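PDB 5OLT: cellulose biosynthesis protein BcsG from Salmonella typhimurium LT2, which is required for cellulose biosynthesis, the chain here being the zinc-binding extramembrane domain of this membrane protein, a member of the alkaline phosphatase family. Local coordinates for residues 76-88 with 235-249. Residues are numbered along the deposited sequence; the frame is centred on the assembly and turned at random. Where two conformers were deposited one is given.
Sequences AAGLMSHPLWSHF and KIRAQKLFDELDAFF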
ATOM      1  N   ALA A  76     -13.398 -14.456   0.714  1.00 11.86           N
ATOM      2  CA  ALA A  76     -13.707 -15.620  -0.151  1.00 12.32           C
ATOM      3  C   ALA A  76     -12.824 -16.825   0.191  1.00 13.55           C
ATOM      4  O   ALA A  76     -13.243 -17.987   0.065  1.00 16.48           O
ATOM      5  CB  ALA A  76     -13.554 -15.235  -1.615  1.00 14.18           C
ATOM      6  N   ALA A  77     -11.609 -16.549   0.656  1.00 12.00           N
ATOM      7  CA  ALA A  77     -10.671 -17.608   1.044  1.00 11.37           C
ATOM      8  C   ALA A  77     -10.921 -18.114   2.455  1.00 13.02           C
ATOM      9  O   ALA A  77     -10.269 -19.083   2.867  1.00 14.52           O
ATOM     10  CB  ALA A  77      -9.239 -17.112   0.919  1.00 12.72           C
ATOM     11  N   GLY A  78     -11.805 -17.455   3.206  1.00 12.86           N
ATOM     12  CA  GLY A  78     -12.081 -17.895   4.600  1.00 13.33           C
ATOM     13  C   GLY A  78     -10.954 -17.574   5.566  1.00 13.30           C
ATOM     14  O   GLY A  78     -10.720 -18.314   6.516  1.00 16.96           O
ATOM     15  N   LEU A  79     -10.227 -16.487   5.331  1.00 11.94           N
ATOM     16  CA  LEU A  79      -9.056 -16.171   6.131  1.00 10.87           C
ATOM     17  C   LEU A  79      -9.162 -14.891   6.974  1.00 11.19           C
ATOM     18  O   LEU A  79      -8.152 -14.380   7.430  1.00 12.26           O
ATOM     19  CB  LEU A  79      -7.804 -16.145   5.221  1.00 11.72           C
ATOM     20  CG  LEU A  79      -7.453 -17.525   4.654  1.00 12.56           C
ATOM     21  CD1 LEU A  79      -6.301 -17.350   3.682  1.00 14.28           C
ATOM     22  CD2 LEU A  79      -7.032 -18.457   5.774  1.00 17.77           C
ATOM     23  N   MET A  80     -10.384 -14.387   7.204  1.00 13.12           N
ATOM     24  CA  MET A  80     -10.569 -13.195   8.024  1.00 13.45           C
ATOM     25  C   MET A  80     -10.134 -13.377   9.477  1.00 14.19           C
ATOM     26  O   MET A  80      -9.756 -12.403  10.125  1.00 16.80           O
ATOM     27  CB  MET A  80     -12.021 -12.741   7.982  1.00 15.50           C
ATOM     28  CG  MET A  80     -12.437 -12.249   6.613  1.00 17.37           C
ATOM     29  SD  MET A  80     -11.644 -10.692   6.165  1.00 19.57           S
ATOM     30  CE  MET A  80     -12.546  -9.551   7.212  1.00 21.53           C
ATOM     31  N   SER A  81     -10.105 -14.615   9.958  1.00 14.81           N
ATOM     32  CA  SER A  81      -9.688 -14.836  11.339  0.50 15.65           C
ATOM     33  C   SER A  81      -8.252 -15.339  11.470  1.00 14.66           C
ATOM     34  O   SER A  81      -7.826 -15.749  12.563  1.00 17.10           O
ATOM     35  CB  SER A  81     -10.651 -15.790  12.046  0.50 18.97           C
ATOM     36  OG  SER A  81     -10.659 -17.034  11.396  0.50 21.78           O
ATOM     37  N   HIS A  82      -7.486 -15.297  10.368  1.00 13.52           N
ATOM     38  CA  HIS A  82      -6.083 -15.626  10.485  1.00 11.56           C
ATOM     39  C   HIS A  82      -5.435 -14.715  11.545  1.00 13.32           C
ATOM     40  O   HIS A  82      -5.709 -13.512  11.544  1.00 13.67           O
ATOM     41  CB  HIS A  82      -5.350 -15.455   9.152  1.00 12.18           C
ATOM     42  CG  HIS A  82      -3.993 -16.071   9.185  1.00 11.45           C
ATOM     43  ND1 HIS A  82      -2.923 -15.484   9.828  1.00 11.85           N
ATOM     44  CD2 HIS A  82      -3.556 -17.283   8.738  1.00 11.03           C
ATOM     45  CE1 HIS A  82      -1.881 -16.305   9.763  1.00 11.43           C
ATOM     46  NE2 HIS A  82      -2.238 -17.395   9.091  1.00 10.83           N
ATOM     47  N   PRO A  83      -4.590 -15.273  12.443  1.00 11.93           N
ATOM     48  CA  PRO A  83      -3.988 -14.475  13.503  1.00 13.53           C
ATOM     49  C   PRO A  83      -3.198 -13.262  13.009  1.00 13.46           C
ATOM     50  O   PRO A  83      -3.061 -12.310  13.762  1.00 15.73           O
ATOM     51  CB  PRO A  83      -3.034 -15.453  14.214  1.00 15.00           C
ATOM     52  CG  PRO A  83      -3.472 -16.818  13.824  1.00 17.20           C
ATOM     53  CD  PRO A  83      -4.314 -16.725  12.591  1.00 12.84           C
ATOM     54  N   LEU A  84      -2.705 -13.259  11.767  1.00 12.94           N
ATOM     55  CA  LEU A  84      -1.912 -12.116  11.261  1.00 12.37           C
ATOM     56  C   LEU A  84      -2.670 -10.805  11.452  1.00 12.84           C
ATOM     57  O   LEU A  84      -2.077  -9.806  11.873  1.00 13.31           O
ATOM     58  CB  LEU A  84      -1.574 -12.310   9.770  1.00 13.23           C
ATOM     59  CG  LEU A  84      -0.818 -11.125   9.113  1.00 14.66           C
ATOM     60  CD1 LEU A  84       0.593 -11.022   9.671  1.00 19.82           C
ATOM     61  CD2 LEU A  84      -0.838 -11.360   7.612  1.00 16.20           C
ATOM     62  N   TRP A  85      -3.972 -10.791  11.166  1.00 13.34           N
ATOM     63  CA  TRP A  85      -4.705  -9.532  11.182  1.00 13.01           C
ATOM     64  C   TRP A  85      -4.715  -8.914  12.550  1.00 14.26           C
ATOM     65  O   TRP A  85      -4.699  -7.708  12.654  1.00 16.97           O
ATOM     66  CB  TRP A  85      -6.143  -9.652  10.632  1.00 14.81           C
ATOM     67  CG  TRP A  85      -6.158 -10.363   9.319  1.00 14.48           C
ATOM     68  CD1 TRP A  85      -6.762 -11.566   9.048  1.00 15.16           C
ATOM     69  CD2 TRP A  85      -5.524  -9.944   8.105  1.00 14.02           C
ATOM     70  NE1 TRP A  85      -6.530 -11.923   7.753  1.00 15.81           N
ATOM     71  CE2 TRP A  85      -5.792 -10.944   7.140  1.00 14.83           C
ATOM     72  CE3 TRP A  85      -4.755  -8.802   7.721  1.00 15.03           C
ATOM     73  CZ2 TRP A  85      -5.307 -10.863   5.834  1.00 16.44           C
ATOM     74  CZ3 TRP A  85      -4.285  -8.745   6.424  1.00 16.44           C
ATOM     75  CH2 TRP A  85      -4.560  -9.770   5.507  1.00 16.92           C
ATOM     76  N   SER A  86      -4.732  -9.757  13.576  0.70 14.30           N
ATOM     77  CA  SER A  86      -4.785  -9.277  14.931  0.70 15.13           C
ATOM     78  C   SER A  86      -3.427  -8.790  15.434  0.70 15.90           C
ATOM     79  O   SER A  86      -3.371  -8.190  16.520  0.70 19.14           O
ATOM     80  CB  SER A  86      -5.361 -10.383  15.844  0.70 16.42           C
ATOM     81  OG  SER A  86      -4.413 -11.412  16.014  0.70 18.45           O
ATOM     82  N   HIS A  87      -2.343  -9.027  14.673  1.00 15.15           N
ATOM     83  CA  HIS A  87      -1.028  -8.694  15.137  0.70 15.94           C
ATOM     84  C   HIS A  87      -0.570  -7.293  14.775  1.00 16.48           C
ATOM     85  O   HIS A  87       0.353  -6.773  15.361  1.00 19.16           O
ATOM     86  CB  HIS A  87      -0.063  -9.814  14.743  0.70 17.41           C
ATOM     87  CG  HIS A  87      -0.384 -11.116  15.426  0.70 17.58           C
ATOM     88  ND1 HIS A  87       0.056 -12.335  14.964  0.70 19.58           N
ATOM     89  CD2 HIS A  87      -1.154 -11.391  16.508  0.70 19.83           C
ATOM     90  CE1 HIS A  87      -0.387 -13.298  15.749  0.70 20.80           C
ATOM     91  NE2 HIS A  87      -1.145 -12.755  16.679  0.70 21.40           N
ATOM     92  N   PHE A  88      -1.297  -6.636  13.896  1.00 12.47           N
ATOM     93  CA  PHE A  88      -0.938  -5.252  13.534  1.00 11.77           C
ATOM     94  C   PHE A  88      -1.227  -4.260  14.645  1.00 11.53           C
ATOM     95  O   PHE A  88      -2.047  -4.513  15.518  1.00 14.04           O
ATOM     96  CB  PHE A  88      -1.730  -4.832  12.278  1.00 11.65           C
ATOM     97  CG  PHE A  88      -1.258  -5.510  11.021  1.00 12.00           C
ATOM     98  CD1 PHE A  88      -0.080  -5.102  10.401  1.00 12.30           C
ATOM     99  CD2 PHE A  88      -1.977  -6.568  10.501  1.00 13.07           C
ATOM    100  CE1 PHE A  88       0.358  -5.747   9.249  1.00 13.28           C
ATOM    101  CE2 PHE A  88      -1.542  -7.251   9.354  1.00 12.48           C
ATOM    102  CZ  PHE A  88      -0.374  -6.838   8.732  1.00 12.77           C
ATOM    103  N   LYS A 235      -6.341 -20.233  -1.255  0.70 10.47           N
ATOM    104  CA  LYS A 235      -6.374 -20.185   0.197  0.70 10.55           C
ATOM    105  C   LYS A 235      -5.159 -20.907   0.815  0.70 10.23           C
ATOM    106  O   LYS A 235      -4.694 -20.514   1.890  0.70 10.28           O
ATOM    107  CB  LYS A 235      -7.689 -20.686   0.780  0.70 13.03           C
ATOM    108  CG  LYS A 235      -7.949 -22.168   0.653  0.70 15.90           C
ATOM    109  CD  LYS A 235      -9.269 -22.560   1.351  0.70 19.30           C
ATOM    110  CE  LYS A 235     -10.519 -22.052   0.666  0.70 24.02           C
ATOM    111  NZ  LYS A 235     -10.579 -22.264  -0.808  0.70 30.60           N
ATOM    112  N   ILE A 236      -4.629 -21.935   0.128  1.00 10.28           N
ATOM    113  CA  ILE A 236      -3.409 -22.582   0.601  1.00 10.19           C
ATOM    114  C   ILE A 236      -2.218 -21.631   0.523  1.00  9.74           C
ATOM    115  O   ILE A 236      -1.460 -21.495   1.499  1.00  9.50           O
ATOM    116  CB  ILE A 236      -3.122 -23.864  -0.224  1.00 10.79           C
ATOM    117  CG1 ILE A 236      -4.201 -24.926   0.040  1.00 11.79           C
ATOM    118  CG2 ILE A 236      -1.699 -24.411   0.030  1.00 12.24           C
ATOM    119  CD1 ILE A 236      -4.178 -25.549   1.450  1.00 13.81           C
ATOM    120  N   ARG A 237      -2.103 -20.920  -0.602  1.00  9.43           N
ATOM    121  CA  ARG A 237      -1.011 -19.962  -0.747  1.00  9.63           C
ATOM    122  C   ARG A 237      -1.129 -18.806   0.224  1.00  8.71           C
ATOM    123  O   ARG A 237      -0.116 -18.306   0.743  1.00  9.38           O
ATOM    124  CB  ARG A 237      -0.910 -19.488  -2.188  1.00  9.18           C
ATOM    125  CG  ARG A 237      -0.398 -20.595  -3.120  1.00  9.83           C
ATOM    126  CD  ARG A 237      -0.365 -20.075  -4.533  1.00 10.69           C
ATOM    127  NE  ARG A 237      -1.715 -20.031  -5.081  1.00 11.22           N
ATOM    128  CZ  ARG A 237      -2.151 -19.142  -5.972  1.00 11.55           C
ATOM    129  NH1 ARG A 237      -1.395 -18.082  -6.291  1.00 12.97           N
ATOM    130  NH2 ARG A 237      -3.382 -19.250  -6.461  1.00 13.42           N
ATOM    131  N   ALA A 238      -2.362 -18.340   0.434  1.00  8.27           N
ATOM    132  CA  ALA A 238      -2.564 -17.185   1.336  1.00  9.21           C
ATOM    133  C   ALA A 238      -2.302 -17.598   2.777  1.00  8.85           C
ATOM    134  O   ALA A 238      -1.617 -16.871   3.500  1.00  9.48           O
ATOM    135  CB  ALA A 238      -3.957 -16.608   1.150  1.00  9.30           C
ATOM    136  N   GLN A 239      -2.800 -18.778   3.204  1.00  9.06           N
ATOM    137  CA  GLN A 239      -2.462 -19.276   4.528  1.00  9.34           C
ATOM    138  C   GLN A 239      -0.944 -19.397   4.710  1.00  9.49           C
ATOM    139  O   GLN A 239      -0.419 -19.013   5.769  1.00  9.28           O
ATOM    140  CB  GLN A 239      -3.144 -20.637   4.727  1.00 10.14           C
ATOM    141  CG  GLN A 239      -2.793 -21.293   6.061  1.00 10.60           C
ATOM    142  CD  GLN A 239      -3.494 -20.680   7.265  1.00 10.41           C
ATOM    143  OE1 GLN A 239      -4.644 -20.179   7.159  1.00 12.55           O
ATOM    144  NE2 GLN A 239      -2.837 -20.756   8.438  1.00 12.68           N
ATOM    145  N   LYS A 240      -0.248 -19.955   3.710  1.00  9.56           N
ATOM    146  CA  LYS A 240       1.196 -20.113   3.787  1.00  9.70           C
ATOM    147  C   LYS A 240       1.871 -18.764   3.948  1.00  9.95           C
ATOM    148  O   LYS A 240       2.744 -18.593   4.800  1.00 10.73           O
ATOM    149  CB  LYS A 240       1.699 -20.819   2.520  1.00 10.96           C
ATOM    150  CG  LYS A 240       3.218 -20.932   2.395  1.00 11.57           C
ATOM    151  CD  LYS A 240       3.548 -21.771   1.171  1.00 12.69           C
ATOM    152  CE  LYS A 240       5.041 -21.954   0.928  1.00 17.48           C
ATOM    153  NZ  LYS A 240       5.588 -23.143   1.589  1.00 19.27           N
ATOM    154  N   LEU A 241       1.453 -17.783   3.138  1.00  9.03           N
ATOM    155  CA  LEU A 241       2.030 -16.441   3.235  1.00  9.91           C
ATOM    156  C   LEU A 241       1.770 -15.820   4.608  1.00  9.67           C
ATOM    157  O   LEU A 241       2.680 -15.256   5.220  1.00 10.30           O
ATOM    158  CB  LEU A 241       1.440 -15.533   2.142  1.00  9.56           C
ATOM    159  CG  LEU A 241       1.879 -14.057   2.227  1.00  9.89           C
ATOM    160  CD1 LEU A 241       3.404 -13.884   2.132  1.00 11.75           C
ATOM    161  CD2 LEU A 241       1.168 -13.252   1.155  1.00 11.90           C
ATOM    162  N   PHE A 242       0.524 -15.921   5.080  1.00  9.12           N
ATOM    163  CA  PHE A 242       0.195 -15.270   6.335  1.00  9.04           C
ATOM    164  C   PHE A 242       0.917 -15.949   7.493  1.00  8.95           C
ATOM    165  O   PHE A 242       1.363 -15.275   8.418  1.00  9.67           O
ATOM    166  CB  PHE A 242      -1.315 -15.259   6.572  1.00  9.70           C
ATOM    167  CG  PHE A 242      -2.114 -14.537   5.502  1.00 10.16           C
ATOM    168  CD1 PHE A 242      -1.535 -13.620   4.630  1.00 10.59           C
ATOM    169  CD2 PHE A 242      -3.497 -14.773   5.411  1.00 11.98           C
ATOM    170  CE1 PHE A 242      -2.325 -13.010   3.660  1.00 11.92           C
ATOM    171  CE2 PHE A 242      -4.277 -14.159   4.435  1.00 11.71           C
ATOM    172  CZ  PHE A 242      -3.679 -13.262   3.565  1.00 12.14           C
ATOM    173  N   ASP A 243       1.049 -17.279   7.439  1.00  9.64           N
ATOM    174  CA  ASP A 243       1.839 -17.991   8.457  1.00  9.67           C
ATOM    175  C   ASP A 243       3.311 -17.591   8.420  1.00  9.56           C
ATOM    176  O   ASP A 243       3.932 -17.414   9.493  1.00  9.99           O
ATOM    177  CB  ASP A 243       1.701 -19.504   8.248  1.00 10.65           C
ATOM    178  CG  ASP A 243       0.345 -20.054   8.754  1.00 12.65           C
ATOM    179  OD1 ASP A 243      -0.355 -19.355   9.539  1.00 14.71           O
ATOM    180  OD2 ASP A 243       0.016 -21.206   8.349  1.00 16.16           O
ATOM    181  N   GLU A 244       3.860 -17.364   7.211  1.00  9.52           N
ATOM    182  CA  GLU A 244       5.249 -16.940   7.129  1.00  9.92           C
ATOM    183  C   GLU A 244       5.430 -15.510   7.624  1.00 10.22           C
ATOM    184  O   GLU A 244       6.409 -15.236   8.308  1.00 10.53           O
ATOM    185  CB  GLU A 244       5.799 -17.126   5.726  1.00 10.88           C
ATOM    186  CG  GLU A 244       5.987 -18.600   5.407  1.00 11.70           C
ATOM    187  CD  GLU A 244       6.828 -18.851   4.174  1.00 12.72           C
ATOM    188  OE1 GLU A 244       7.080 -17.933   3.357  1.00 14.36           O
ATOM    189  OE2 GLU A 244       7.241 -20.037   4.009  1.00 13.87           O
ATOM    190  N   LEU A 245       4.499 -14.616   7.284  1.00  9.69           N
ATOM    191  CA  LEU A 245       4.601 -13.245   7.792  1.00 10.91           C
ATOM    192  C   LEU A 245       4.489 -13.227   9.312  1.00 11.55           C
ATOM    193  O   LEU A 245       5.255 -12.520   9.975  1.00 11.81           O
ATOM    194  CB  LEU A 245       3.538 -12.349   7.157  1.00 11.60           C
ATOM    195  CG  LEU A 245       3.716 -12.096   5.658  1.00 11.04           C
ATOM    196  CD1 LEU A 245       2.509 -11.305   5.154  1.00 12.70           C
ATOM    197  CD2 LEU A 245       5.025 -11.350   5.374  1.00 15.23           C
ATOM    198  N   ASP A 246       3.567 -14.009   9.871  0.70 11.46           N
ATOM    199  CA  ASP A 246       3.443 -14.046  11.316  0.70 13.85           C
ATOM    200  C   ASP A 246       4.675 -14.611  11.989  0.70 11.73           C
ATOM    201  O   ASP A 246       5.105 -14.088  13.024  0.70 13.34           O
ATOM    202  CB  ASP A 246       2.190 -14.831  11.713  0.70 16.32           C
ATOM    203  CG  ASP A 246       1.557 -14.299  12.967  0.70 18.31           C
ATOM    204  OD1 ASP A 246       1.468 -13.048  13.126  0.70 18.66           O
ATOM    205  OD2 ASP A 246       1.151 -15.134  13.790  0.70 21.66           O
ATOM    206  N   ALA A 247       5.278 -15.641  11.397  1.00 11.76           N
ATOM    207  CA  ALA A 247       6.513 -16.222  11.903  1.00 12.38           C
ATOM    208  C   ALA A 247       7.612 -15.163  11.858  1.00 13.42           C
ATOM    209  O   ALA A 247       8.366 -15.017  12.825  1.00 15.03           O
ATOM    210  CB  ALA A 247       6.897 -17.451  11.114  1.00 13.02           C
ATOM    211  N   PHE A 248       7.682 -14.398  10.768  1.00 11.67           N
ATOM    212  CA  PHE A 248       8.653 -13.352  10.699  1.00 12.59           C
ATOM    213  C   PHE A 248       8.422 -12.242  11.715  1.00 12.04           C
ATOM    214  O   PHE A 248       9.390 -11.742  12.301  1.00 13.06           O
ATOM    215  CB  PHE A 248       8.744 -12.771   9.284  1.00 12.60           C
ATOM    216  CG  PHE A 248       9.885 -11.834   9.162  1.00 13.41           C
ATOM    217  CD1 PHE A 248      11.197 -12.347   9.323  1.00 15.72           C
ATOM    218  CD2 PHE A 248       9.689 -10.488   8.955  1.00 14.77           C
ATOM    219  CE1 PHE A 248      12.294 -11.537   9.238  1.00 15.27           C
ATOM    220  CE2 PHE A 248      10.834  -9.629   8.882  1.00 14.74           C
ATOM    221  CZ  PHE A 248      12.117 -10.173   9.049  1.00 15.82           C
ATOM    222  N   PHE A 249       7.168 -11.871  11.957  1.00 11.17           N
ATOM    223  CA  PHE A 249       6.887 -10.870  12.982  1.00 13.59           C
ATOM    224  C   PHE A 249       7.449 -11.364  14.315  1.00 15.49           C
ATOM    225  O   PHE A 249       8.031 -10.581  15.076  1.00 15.58           O
ATOM    226  CB  PHE A 249       5.391 -10.606  13.081  1.00 14.48           C
ATOM    227  CG  PHE A 249       4.823  -9.773  11.959  1.00 14.93           C
ATOM    228  CD1 PHE A 249       5.590  -9.386  10.836  1.00 15.31           C
ATOM    229  CD2 PHE A 249       3.498  -9.342  12.037  1.00 19.56           C
ATOM    230  CE1 PHE A 249       5.020  -8.601   9.808  1.00 17.62           C
ATOM    231  CE2 PHE A 249       2.941  -8.560  11.034  1.00 21.11           C
ATOM    232  CZ  PHE A 249       3.691  -8.205   9.919  1.00 19.77           C
TER
HETATM  233  O   HOH W   1     -11.409 -19.948  -1.997  1.00 39.03           O
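H82 lies with one ring face on helix 234-255, where F242 CB stands 3.4 Å from the ring centroid, almost on its normal, in a CH-pi contact; P83 CD lies over the rim of the opposite face. Both ring nitrogens are used near the ring plane: NE2 donates to D243 OD1 (2.8 Å), arriving from above the carboxylate plane, and ND1 accepts from L84 N (3.0 Å) in a nearly straight capping bond before the short helix 84-87. Q239 NE2 donates to D243 OD2, so the carboxylate is gripped through both oxygens. A second histidine-carboxylate pair, H87 ND1 to D246 OD1, is modelled very short, with alternate conformers for both residues, so its exact length is doubtful.

The aromatic packing centres on F242. Its edge meets the face of H82, and the edge of the W85 six-membered ring meets the face of F242, planes at 70°. W85 NE1 in turn donates to L79 O. F249 presents its edge to the face of F88 in an offset edge-to-face pair. W85 and F249 also touch strand 291-299 of the mixed sheet, through P293 and K297.

Among aliphatic contacts, L84 is a knob among F242, L245, D246 and F249; with CG anti to its backbone N (chi1 176°), CD1 reaches F249 CE2 (3.7 Å). L79 CD1 rests on A238 CB (3.5 Å).

The H82 bonds imply an ND1-acceptor, NE2-donor ring, consistent with a neutral tautomer whose rotation is fixed by both segments.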